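Local coordinates for protein BamL (Bacillus amyloliquefaciens, PDB 4KVZ) that transfers methyl groups from S-adenosylmethionine to nitrogen in the biosynthesis of the natural product plantazolicin, at residues A[40-45]-A[129-134]; A[67-72]-A[95-100]; A[111-116]-A[136-141]. All blocks are in the same frame, centred on the assembly; numbering follows the deposited sequence.

Interaction 1. Residues A[40-45]-A[129-134]. With SAH (S-adenosyl-L-homocysteine), chain B.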
loop_
_atom_site.group_PDB
_atom_site.type_symbol
_atom_site.label_atom_id
_atom_site.label_comp_id
_atom_site.label_asym_id
_atom_site.label_seq_id
_atom_site.Cartn_x
_atom_site.Cartn_y
_atom_site.Cartn_z
ATOM N N SER A 40 -10.888 -4.348 -5.870
ATOM C CA SER A 40 -10.769 -3.669 -7.150
ATOM C C SER A 40 -9.655 -2.620 -7.113
ATOM O O SER A 40 -8.821 -2.562 -8.015
ATOM C CB SER A 40 -12.108 -3.023 -7.509
ATOM O OG SER A 40 -12.540 -2.151 -6.473
ATOM N N ILE A 41 -9.631 -1.826 -6.043
ATOM C CA ILE A 41 -8.574 -0.832 -5.814
ATOM C C ILE A 41 -7.203 -1.511 -5.815
ATOM O O ILE A 41 -6.262 -1.024 -6.437
ATOM C CB ILE A 41 -8.793 -0.088 -4.468
ATOM C CG1 ILE A 41 -10.119 0.682 -4.490
ATOM C CG2 ILE A 41 -7.615 0.829 -4.138
ATOM C CD1 ILE A 41 -10.596 1.141 -3.125
ATOM N N ARG A 42 -7.098 -2.640 -5.111
ATOM C CA ARG A 42 -5.835 -3.374 -4.995
ATOM C C ARG A 42 -5.284 -3.781 -6.376
ATOM O O ARG A 42 -4.097 -3.604 -6.646
ATOM C CB ARG A 42 -6.031 -4.594 -4.082
ATOM C CG ARG A 42 -4.770 -5.322 -3.652
ATOM C CD ARG A 42 -5.104 -6.352 -2.575
ATOM N NE ARG A 42 -6.109 -7.301 -3.043
ATOM C CZ ARG A 42 -7.110 -7.779 -2.303
ATOM N NH1 ARG A 42 -7.267 -7.396 -1.044
ATOM N NH2 ARG A 42 -7.964 -8.637 -2.833
ATOM N N SER A 43 -6.150 -4.310 -7.244
ATOM C CA SER A 43 -5.745 -4.645 -8.617
ATOM C C SER A 43 -5.205 -3.437 -9.359
ATOM O O SER A 43 -4.159 -3.528 -9.999
ATOM C CB SER A 43 -6.907 -5.247 -9.412
ATOM O OG SER A 43 -7.347 -6.424 -8.782
ATOM N N ILE A 44 -5.919 -2.313 -9.265
ATOM C CA ILE A 44 -5.501 -1.062 -9.909
ATOM C C ILE A 44 -4.151 -0.629 -9.364
ATOM O O ILE A 44 -3.267 -0.263 -10.142
ATOM C CB ILE A 44 -6.514 0.087 -9.686
ATOM C CG1 ILE A 44 -7.880 -0.270 -10.268
ATOM C CG2 ILE A 44 -5.993 1.407 -10.260
ATOM C CD1 ILE A 44 -7.832 -0.739 -11.697
ATOM N N SER A 45 -3.999 -0.681 -8.038
ATOM C CA SER A 45 -2.730 -0.307 -7.398
ATOM C C SER A 45 -1.560 -1.173 -7.869
ATOM O O SER A 45 -0.459 -0.666 -8.079
ATOM C CB SER A 45 -2.839 -0.356 -5.867
ATOM O OG SER A 45 -3.886 0.491 -5.412
ATOM N N PHE A 129 5.610 -2.616 -1.336
ATOM C CA PHE A 129 4.206 -2.208 -1.472
ATOM C C PHE A 129 3.568 -2.134 -0.087
ATOM O O PHE A 129 3.674 -3.072 0.702
ATOM C CB PHE A 129 3.486 -3.244 -2.352
ATOM C CG PHE A 129 2.084 -2.858 -2.794
ATOM C CD1 PHE A 129 1.786 -1.582 -3.274
ATOM C CD2 PHE A 129 1.073 -3.818 -2.810
ATOM C CE1 PHE A 129 0.510 -1.259 -3.714
ATOM C CE2 PHE A 129 -0.206 -3.499 -3.253
ATOM C CZ PHE A 129 -0.485 -2.225 -3.720
ATOM N N ILE A 130 2.939 -1.005 0.226
ATOM C CA ILE A 130 2.281 -0.801 1.525
ATOM C C ILE A 130 0.866 -0.328 1.218
ATOM O O ILE A 130 0.610 0.871 1.050
ATOM C CB ILE A 130 3.010 0.242 2.428
ATOM C CG1 ILE A 130 4.529 0.003 2.469
ATOM C CG2 ILE A 130 2.425 0.225 3.839
ATOM C CD1 ILE A 130 5.318 1.081 3.201
ATOM N N HIS A 131 -0.045 -1.287 1.090
ATOM C CA HIS A 131 -1.394 -1.007 0.616
ATOM C C HIS A 131 -2.426 -1.040 1.736
ATOM O O HIS A 131 -2.639 -2.077 2.381
ATOM C CB HIS A 131 -1.771 -2.001 -0.477
ATOM C CG HIS A 131 -3.005 -1.628 -1.236
ATOM N ND1 HIS A 131 -3.006 -0.677 -2.234
ATOM C CD2 HIS A 131 -4.278 -2.076 -1.141
ATOM C CE1 HIS A 131 -4.229 -0.560 -2.724
ATOM N NE2 HIS A 131 -5.018 -1.397 -2.082
ATOM N N LEU A 132 -3.046 0.113 1.965
ATOM C CA LEU A 132 -4.140 0.271 2.930
ATOM C C LEU A 132 -3.797 -0.297 4.307
ATOM O O LEU A 132 -4.570 -1.062 4.878
ATOM C CB LEU A 132 -5.451 -0.315 2.372
ATOM C CG LEU A 132 -5.964 0.389 1.099
ATOM C CD1 LEU A 132 -7.196 -0.310 0.545
ATOM C CD2 LEU A 132 -6.259 1.852 1.388
ATOM N N CYS A 133 -2.638 0.085 4.844
ATOM C CA CYS A 133 -2.246 -0.354 6.181
ATOM C C CYS A 133 -1.240 0.560 6.888
ATOM O O CYS A 133 -0.883 0.294 8.030
ATOM C CB CYS A 133 -1.701 -1.788 6.168
ATOM S SG CYS A 133 -0.140 -1.994 5.286
ATOM N N PHE A 134 -0.790 1.619 6.214
ATOM C CA PHE A 134 0.276 2.483 6.749
ATOM C C PHE A 134 -0.159 3.156 8.056
ATOM O O PHE A 134 0.656 3.356 8.952
ATOM C CB PHE A 134 0.707 3.522 5.699
ATOM C CG PHE A 134 1.987 4.253 6.034
ATOM C CD1 PHE A 134 3.139 3.558 6.406
ATOM C CD2 PHE A 134 2.048 5.640 5.937
ATOM C CE1 PHE A 134 4.314 4.239 6.703
ATOM C CE2 PHE A 134 3.222 6.326 6.226
ATOM C CZ PHE A 134 4.353 5.623 6.604
HETATM N N SAH B . -2.269 -4.854 2.216
HETATM C CA SAH B . -3.568 -5.421 2.580
HETATM C CB SAH B . -4.063 -4.801 3.883
HETATM C CG SAH B . -4.768 -5.867 4.713
HETATM S SD SAH B . -5.576 -5.139 6.114
HETATM C C SAH B . -4.572 -5.134 1.508
HETATM O O SAH B . -4.419 -4.194 0.740
HETATM O OXT SAH B . -5.570 -5.839 1.369
HETATM C "C5'" SAH B . -4.232 -4.489 7.056
HETATM C "C4'" SAH B . -3.211 -5.586 7.342
HETATM O "O4'" SAH B . -2.060 -5.023 7.971
HETATM C "C3'" SAH B . -3.741 -6.666 8.286
HETATM O "O3'" SAH B . -3.576 -7.953 7.672
HETATM C "C2'" SAH B . -2.878 -6.543 9.526
HETATM O "O2'" SAH B . -2.654 -7.792 10.179
HETATM C "C1'" SAH B . -1.603 -5.951 8.963
HETATM N N9 SAH B . -0.759 -5.229 9.947
HETATM C C8 SAH B . -1.166 -4.319 10.855
HETATM N N7 SAH B . -0.109 -3.845 11.564
HETATM C C5 SAH B . 0.993 -4.464 11.097
HETATM C C6 SAH B . 2.440 -4.453 11.400
HETATM N N6 SAH B . 2.943 -3.644 12.371
HETATM N N1 SAH B . 3.243 -5.260 10.674
HETATM C C2 SAH B . 2.785 -6.079 9.700
HETATM N N3 SAH B . 1.479 -6.137 9.383
HETATM C C4 SAH B . 0.558 -5.377 10.035
#

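Interaction 2. Residues A[67-72]-A[95-100]. With SAH (S-adenosyl-L-homocysteine), chain B.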
loop_
_atom_site.group_PDB
_atom_site.type_symbol
_atom_site.label_atom_id
_atom_site.label_comp_id
_atom_site.label_asym_id
_atom_site.label_seq_id
_atom_site.Cartn_x
_atom_site.Cartn_y
_atom_site.Cartn_z
ATOM N N ILE A 67 4.116 -5.357 2.257
ATOM C CA ILE A 67 4.035 -5.032 3.686
ATOM C C ILE A 67 2.574 -5.023 4.143
ATOM O O ILE A 67 1.749 -4.321 3.565
ATOM C CB ILE A 67 4.673 -3.652 3.986
ATOM C CG1 ILE A 67 6.122 -3.576 3.478
ATOM C CG2 ILE A 67 4.596 -3.337 5.483
ATOM C CD1 ILE A 67 7.075 -4.575 4.114
ATOM N N GLY A 68 2.255 -5.778 5.194
ATOM C CA GLY A 68 0.865 -5.945 5.612
ATOM C C GLY A 68 0.125 -6.746 4.554
ATOM O O GLY A 68 -0.951 -6.353 4.102
ATOM N N CYS A 69 0.717 -7.875 4.170
ATOM C CA CYS A 69 0.282 -8.635 2.997
ATOM C C CYS A 69 -1.054 -9.358 3.133
ATOM O O CYS A 69 -1.532 -9.948 2.160
ATOM C CB CYS A 69 1.360 -9.639 2.584
ATOM S SG CYS A 69 1.635 -10.952 3.805
ATOM N N GLY A 70 -1.626 -9.355 4.338
ATOM C CA GLY A 70 -2.884 -10.048 4.593
ATOM C C GLY A 70 -2.780 -11.516 4.210
ATOM O O GLY A 70 -1.792 -12.184 4.535
ATOM N N GLN A 71 -3.796 -12.007 3.511
ATOM C CA GLN A 71 -3.841 -13.415 3.102
ATOM C C GLN A 71 -3.080 -13.701 1.798
ATOM O O GLN A 71 -3.315 -14.724 1.143
ATOM C CB GLN A 71 -5.295 -13.907 3.016
ATOM C CG GLN A 71 -6.043 -13.871 4.348
ATOM C CD GLN A 71 -7.412 -14.545 4.287
ATOM O OE1 GLN A 71 -7.829 -15.059 3.243
ATOM N NE2 GLN A 71 -8.114 -14.551 5.416
ATOM N N GLY A 72 -2.191 -12.793 1.414
ATOM C CA GLY A 72 -1.301 -13.013 0.273
ATOM C C GLY A 72 -1.892 -12.759 -1.104
ATOM O O GLY A 72 -1.359 -13.251 -2.115
ATOM N N GLN A 95 -3.055 -15.614 11.564
ATOM C CA GLN A 95 -4.138 -16.221 10.791
ATOM C C GLN A 95 -4.016 -15.834 9.313
ATOM O O GLN A 95 -4.244 -16.662 8.424
ATOM C CB GLN A 95 -5.496 -15.796 11.350
ATOM C CG GLN A 95 -6.654 -16.696 10.940
ATOM C CD GLN A 95 -7.863 -16.589 11.864
ATOM O OE1 GLN A 95 -7.731 -16.437 13.088
ATOM N NE2 GLN A 95 -9.055 -16.686 11.282
ATOM N N ALA A 96 -3.626 -14.586 9.072
ATOM C CA ALA A 96 -3.433 -14.098 7.694
ATOM C C ALA A 96 -2.299 -14.844 7.004
ATOM O O ALA A 96 -2.442 -15.271 5.861
ATOM C CB ALA A 96 -3.179 -12.594 7.676
ATOM N N ILE A 97 -1.182 -15.027 7.709
ATOM C CA ILE A 97 -0.008 -15.687 7.138
ATOM C C ILE A 97 -0.297 -17.173 6.923
ATOM O O ILE A 97 0.112 -17.757 5.919
ATOM C CB ILE A 97 1.261 -15.463 7.994
ATOM C CG1 ILE A 97 1.681 -13.988 7.963
ATOM C CG2 ILE A 97 2.419 -16.332 7.523
ATOM C CD1 ILE A 97 1.960 -13.437 6.577
ATOM N N SER A 98 -1.032 -17.778 7.851
ATOM C CA SER A 98 -1.428 -19.183 7.669
ATOM C C SER A 98 -2.226 -19.366 6.367
ATOM O O SER A 98 -1.939 -20.274 5.567
ATOM C CB SER A 98 -2.229 -19.684 8.872
ATOM O OG SER A 98 -2.656 -21.016 8.648
ATOM N N SER A 99 -3.201 -18.487 6.157
ATOM C CA SER A 99 -4.007 -18.464 4.936
ATOM C C SER A 99 -3.140 -18.243 3.690
ATOM O O SER A 99 -3.314 -18.934 2.687
ATOM C CB SER A 99 -5.078 -17.382 5.029
ATOM O OG SER A 99 -6.066 -17.732 5.981
ATOM N N ALA A 100 -2.205 -17.298 3.771
ATOM C CA ALA A 100 -1.287 -17.017 2.660
ATOM C C ALA A 100 -0.472 -18.255 2.297
ATOM O O ALA A 100 -0.262 -18.548 1.127
ATOM C CB ALA A 100 -0.366 -15.848 3.006
HETATM N N SAH B . -2.269 -4.854 2.216
HETATM C CA SAH B . -3.568 -5.421 2.580
HETATM C CB SAH B . -4.063 -4.801 3.883
HETATM C CG SAH B . -4.768 -5.867 4.713
HETATM S SD SAH B . -5.576 -5.139 6.114
HETATM C C SAH B . -4.572 -5.134 1.508
HETATM O O SAH B . -4.419 -4.194 0.740
HETATM O OXT SAH B . -5.570 -5.839 1.369
HETATM C "C5'" SAH B . -4.232 -4.489 7.056
HETATM C "C4'" SAH B . -3.211 -5.586 7.342
HETATM O "O4'" SAH B . -2.060 -5.023 7.971
HETATM C "C3'" SAH B . -3.741 -6.666 8.286
HETATM O "O3'" SAH B . -3.576 -7.953 7.672
HETATM C "C2'" SAH B . -2.878 -6.543 9.526
HETATM O "O2'" SAH B . -2.654 -7.792 10.179
HETATM C "C1'" SAH B . -1.603 -5.951 8.963
HETATM N N9 SAH B . -0.759 -5.229 9.947
HETATM C C8 SAH B . -1.166 -4.319 10.855
HETATM N N7 SAH B . -0.109 -3.845 11.564
HETATM C C5 SAH B . 0.993 -4.464 11.097
HETATM C C6 SAH B . 2.440 -4.453 11.400
HETATM N N6 SAH B . 2.943 -3.644 12.371
HETATM N N1 SAH B . 3.243 -5.260 10.674
HETATM C C2 SAH B . 2.785 -6.079 9.700
HETATM N N3 SAH B . 1.479 -6.137 9.383
HETATM C C4 SAH B . 0.558 -5.377 10.035
#

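Interaction 3. Residues A[111-116]-A[136-141]. With SAH (S-adenosyl-L-homocysteine), chain B.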
loop_
_atom_site.group_PDB
_atom_site.type_symbol
_atom_site.label_atom_id
_atom_site.label_comp_id
_atom_site.label_asym_id
_atom_site.label_seq_id
_atom_site.Cartn_x
_atom_site.Cartn_y
_atom_site.Cartn_z
ATOM N N CYS A 111 5.457 -14.015 9.403
ATOM C CA CYS A 111 4.578 -13.460 10.424
ATOM C C CYS A 111 5.359 -12.712 11.484
ATOM O O CYS A 111 5.963 -13.320 12.381
ATOM C CB CYS A 111 3.681 -14.517 11.069
ATOM S SG CYS A 111 2.450 -13.755 12.155
ATOM N N SER A 112 5.328 -11.387 11.368
ATOM C CA SER A 112 5.946 -10.483 12.331
ATOM C C SER A 112 5.488 -9.043 12.081
ATOM O O SER A 112 4.911 -8.728 11.027
ATOM C CB SER A 112 7.469 -10.575 12.239
ATOM O OG SER A 112 8.079 -9.841 13.284
ATOM N N ASN A 113 5.733 -8.183 13.069
ATOM C CA ASN A 113 5.619 -6.734 12.912
ATOM C C ASN A 113 6.578 -6.291 11.820
ATOM O O ASN A 113 7.737 -6.694 11.816
ATOM C CB ASN A 113 5.978 -6.051 14.238
ATOM C CG ASN A 113 5.780 -4.532 14.225
ATOM O OD1 ASN A 113 5.693 -3.876 13.176
ATOM N ND2 ASN A 113 5.736 -3.958 15.421
ATOM N N ALA A 114 6.091 -5.460 10.901
ATOM C CA ALA A 114 6.919 -4.914 9.827
ATOM C C ALA A 114 8.191 -4.242 10.357
ATOM O O ALA A 114 9.209 -4.222 9.667
ATOM C CB ALA A 114 6.117 -3.943 8.969
ATOM N N GLU A 115 8.114 -3.699 11.576
ATOM C CA GLU A 115 9.271 -3.154 12.302
ATOM C C GLU A 115 10.497 -4.059 12.256
ATOM O O GLU A 115 11.630 -3.577 12.198
ATOM C CB GLU A 115 8.920 -2.949 13.773
ATOM C CG GLU A 115 8.182 -1.665 14.103
ATOM C CD GLU A 115 8.034 -1.455 15.601
ATOM O OE1 GLU A 115 9.032 -1.641 16.334
ATOM O OE2 GLU A 115 6.918 -1.100 16.048
ATOM N N ASN A 116 10.256 -5.366 12.312
ATOM C CA ASN A 116 11.312 -6.362 12.448
ATOM C C ASN A 116 11.775 -6.966 11.127
ATOM O O ASN A 116 12.453 -7.992 11.120
ATOM C CB ASN A 116 10.849 -7.486 13.392
ATOM C CG ASN A 116 10.361 -6.967 14.736
ATOM O OD1 ASN A 116 10.942 -6.052 15.312
ATOM N ND2 ASN A 116 9.286 -7.569 15.247
ATOM N N LEU A 136 -1.795 1.851 10.395
ATOM C CA LEU A 136 -1.885 0.873 11.480
ATOM C C LEU A 136 -0.585 0.751 12.259
ATOM O O LEU A 136 -0.564 0.207 13.367
ATOM C CB LEU A 136 -2.290 -0.506 10.934
ATOM C CG LEU A 136 -3.594 -0.529 10.132
ATOM C CD1 LEU A 136 -3.793 -1.895 9.507
ATOM C CD2 LEU A 136 -4.793 -0.158 11.004
ATOM N N PHE A 137 0.501 1.242 11.675
ATOM C CA PHE A 137 1.814 1.103 12.279
ATOM C C PHE A 137 1.967 2.054 13.464
ATOM O O PHE A 137 1.577 3.217 13.382
ATOM C CB PHE A 137 2.908 1.355 11.243
ATOM C CG PHE A 137 2.828 0.454 10.036
ATOM C CD1 PHE A 137 2.526 -0.899 10.171
ATOM C CD2 PHE A 137 3.080 0.958 8.768
ATOM C CE1 PHE A 137 2.465 -1.727 9.056
ATOM C CE2 PHE A 137 3.024 0.134 7.648
ATOM C CZ PHE A 137 2.711 -1.207 7.796
ATOM N N LYS A 138 2.512 1.533 14.561
ATOM C CA LYS A 138 2.805 2.342 15.750
ATOM C C LYS A 138 3.819 3.425 15.419
ATOM O O LYS A 138 3.675 4.573 15.853
ATOM C CB LYS A 138 3.333 1.476 16.903
ATOM C CG LYS A 138 2.273 0.676 17.655
ATOM C CD LYS A 138 2.903 -0.289 18.658
ATOM C CE LYS A 138 3.531 -1.501 17.974
ATOM N NZ LYS A 138 4.732 -2.023 18.692
ATOM N N ASN A 139 4.840 3.056 14.644
ATOM C CA ASN A 139 5.928 3.964 14.288
ATOM C C ASN A 139 6.184 4.017 12.779
ATOM O O ASN A 139 7.164 3.438 12.304
ATOM C CB ASN A 139 7.221 3.558 15.001
ATOM C CG ASN A 139 7.030 3.351 16.490
ATOM O OD1 ASN A 139 6.724 4.290 17.225
ATOM N ND2 ASN A 139 7.224 2.120 16.942
ATOM N N PRO A 140 5.319 4.729 12.029
ATOM C CA PRO A 140 5.388 4.745 10.561
ATOM C C PRO A 140 6.664 5.373 9.990
ATOM O O PRO A 140 7.144 4.931 8.938
ATOM C CB PRO A 140 4.155 5.559 10.160
ATOM C CG PRO A 140 3.867 6.427 11.343
ATOM C CD PRO A 140 4.240 5.601 12.537
ATOM N N ILE A 141 7.203 6.393 10.663
ATOM C CA ILE A 141 8.467 7.008 10.241
ATOM C C ILE A 141 9.594 5.978 10.312
ATOM O O ILE A 141 10.373 5.828 9.362
ATOM C CB ILE A 141 8.857 8.225 11.125
ATOM C CG1 ILE A 141 7.692 9.216 11.283
ATOM C CG2 ILE A 141 10.139 8.886 10.615
ATOM C CD1 ILE A 141 7.411 10.083 10.077
HETATM N N SAH B . -2.269 -4.854 2.216
HETATM C CA SAH B . -3.568 -5.421 2.580
HETATM C CB SAH B . -4.063 -4.801 3.883
HETATM C CG SAH B . -4.768 -5.867 4.713
HETATM S SD SAH B . -5.576 -5.139 6.114
HETATM C C SAH B . -4.572 -5.134 1.508
HETATM O O SAH B . -4.419 -4.194 0.740
HETATM O OXT SAH B . -5.570 -5.839 1.369
HETATM C "C5'" SAH B . -4.232 -4.489 7.056
HETATM C "C4'" SAH B . -3.211 -5.586 7.342
HETATM O "O4'" SAH B . -2.060 -5.023 7.971
HETATM C "C3'" SAH B . -3.741 -6.666 8.286
HETATM O "O3'" SAH B . -3.576 -7.953 7.672
HETATM C "C2'" SAH B . -2.878 -6.543 9.526
HETATM O "O2'" SAH B . -2.654 -7.792 10.179
HETATM C "C1'" SAH B . -1.603 -5.951 8.963
HETATM N N9 SAH B . -0.759 -5.229 9.947
HETATM C C8 SAH B . -1.166 -4.319 10.855
HETATM N N7 SAH B . -0.109 -3.845 11.564
HETATM C C5 SAH B . 0.993 -4.464 11.097
HETATM C C6 SAH B . 2.440 -4.453 11.400
HETATM N N6 SAH B . 2.943 -3.644 12.371
HETATM N N1 SAH B . 3.243 -5.260 10.674
HETATM C C2 SAH B . 2.785 -6.079 9.700
HETATM N N3 SAH B . 1.479 -6.137 9.383
HETATM C C4 SAH B . 0.558 -5.377 10.035
HETATM O O HOH W 1 5.697 0.557 13.932
#

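Interaction 1. Residues A[40-45]-A[129-134]
The amino-acid end of the cofactor pocket in this class I, Rossmann-like methyltransferase is built where I41, R42 and S45 of helix 24-57 meet H131 and F129 at the C-terminal end of strand 125-131. Helix and strand segments run nearly antiparallel (156°), their axes 10.7 Å apart, and side chains fill the interval. H131 contributes the largest share: its CG stands anti to the backbone N (chi1 -167°), which carries the ring off the strand and against the helix. There the I41 CG2 methyl and the S45 hydroxymethyl group come to the ring edge, while R42 CA approaches it obliquely. Behind the imidazole, H131 CB packs over one face of the F129 ring, whose rim meets the helix where CZ lies 3.7 Å from S45 CB; F49 makes an edge-to-face contact with the same phenyl ring. Replacing H131 with an alanine removes the imidazole and would probably leave I41 CG2, S45 CB and R42 CA without the ring they pack on, opening a gap between helix and strand. The ligand is gripped from both segments. The amino N of S-adenosyl-L-homocysteine donates to H131 O at 2.8 Å, a backbone bond. R42, a residue of the S-adenosyl-L-homocysteine site, has a chain that bends at chi3 (57°), and OXT of the ligand lies in the guanidinium plane at its edge, though the bond is weak, R42 NH1 to OXT at 3.3 Å; the stronger partner of that NH1 is E35, whose salt bridge probably steadies the arginine. Farther along, C133 CB touches ribose O4' at 3.7 Å. S45 OG turns back to its own helix and donates to I41 O at 3.0 Å, from above the carbonyl plane; I41 O also accepts from S45 N.

Interaction 2. Residues A[67-72]-A[95-100]
G70, Q71 and G72 press their backbone against A96 and A100 of helix 94-101, and on this side the packing is close. The A96 methyl group sits 3.5 Å from G70 O, and the A100 methyl group rests on the Q71 carbonyl. Q71 O also receives a CA-H...O contact from A100 CA at 3.4 Å. No hydrogen bond crosses the interface, so it is held by the fit of small residues. Within the loop, residues 69 to 72 form a type II' turn, closed by G72 N donating to C69 O. G70 and G72 both have positive phi, and a side chain on G72 would point at the A100 methyl group with its first carbon only 3.1 Å away. At the buried end, C69 SG lies between its backbone N and carbonyl carbon (chi1 66°), which brings it to I97 CD1 at 3.7 Å, next to F109 of strand 108-111. Toward the partly exposed side the fit relaxes. The extended Q71 chain lies alongside S99, CG touching S99 CB at 3.7 Å, and its amide passes the S99 hydroxyl without a hydrogen bond; S99 OG instead donates to Q95 O, reaching it from the face opposite that taken by S99 N. The loop's other flank serves the ligand, for G68 O accepts from the amino N of S-adenosyl-L-homocysteine at 2.7 Å, and G70 CA comes near ribose O3'. D91 links the two, one carboxylate oxygen bonded to the ligand and the other to G70 N. With G68, G70 and G72 at alternate positions after strand 63-67 and G72 as the N-cap of helix 73-81, this is the glycine-rich cofactor-binding loop of Rossmann-like methyltransferases.

Interaction 3. Residues A[111-116]-A[136-141]
Torsions on both sides bring E115 and K138 together: the E115 chain runs extended beyond CG from chi1 -82°, whereas that of K138 bends at chi3 (-75°) and again at its end to cross it at about a right angle. Their salt bridge is long, E115 OE2 to K138 NZ at 3.6 Å. The same OE2 takes a weak bond from N139 ND2, the amide turned well out of the carboxylate plane, and another weak one from N113 ND2. A water donates to OE2 and accepts from N139 N at 2.7 Å, tying the loops together a second time. N113 uses its other amide atom differently: OD1 closes an Asx turn with E115 N and accepts from adenine N6 at 2.9 Å in a nearly straight bond (169°). A114 N completes the reading by donating to adenine N1 at 2.9 Å. F137 adds an apolar contact, its ring edge over the purine face in a T-shaped arrangement, CE1 3.6 Å from adenine C6, and lies loosely against the A114 methyl group. Donor and acceptor on the N6-N1 edge match adenine, which implies recognition of the base; the charged network beside it probably holds N113 in orientation.

How the interactions relate
All three contacts border one bound S-adenosyl-L-homocysteine: interaction 1 at its amino-acid end, interaction 2 beside the ribose and amino group, interaction 3 round the adenine. Their centres lie about 14 Å (1 and 2), 15 Å (2 and 3) and 17 Å (1 and 3) apart. Along the chain, interaction 2 falls between the two segments of interaction 1 and is complete before interaction 3 begins, whose segments alternate with those of interaction 1. Neighbouring parallel strands 63-67 and 125-131 join interactions 1 and 2, with a probable hydrogen bond from I67 N to F129 O. I67 also packs on A114 and F137, so the central sheet links the pocket walls.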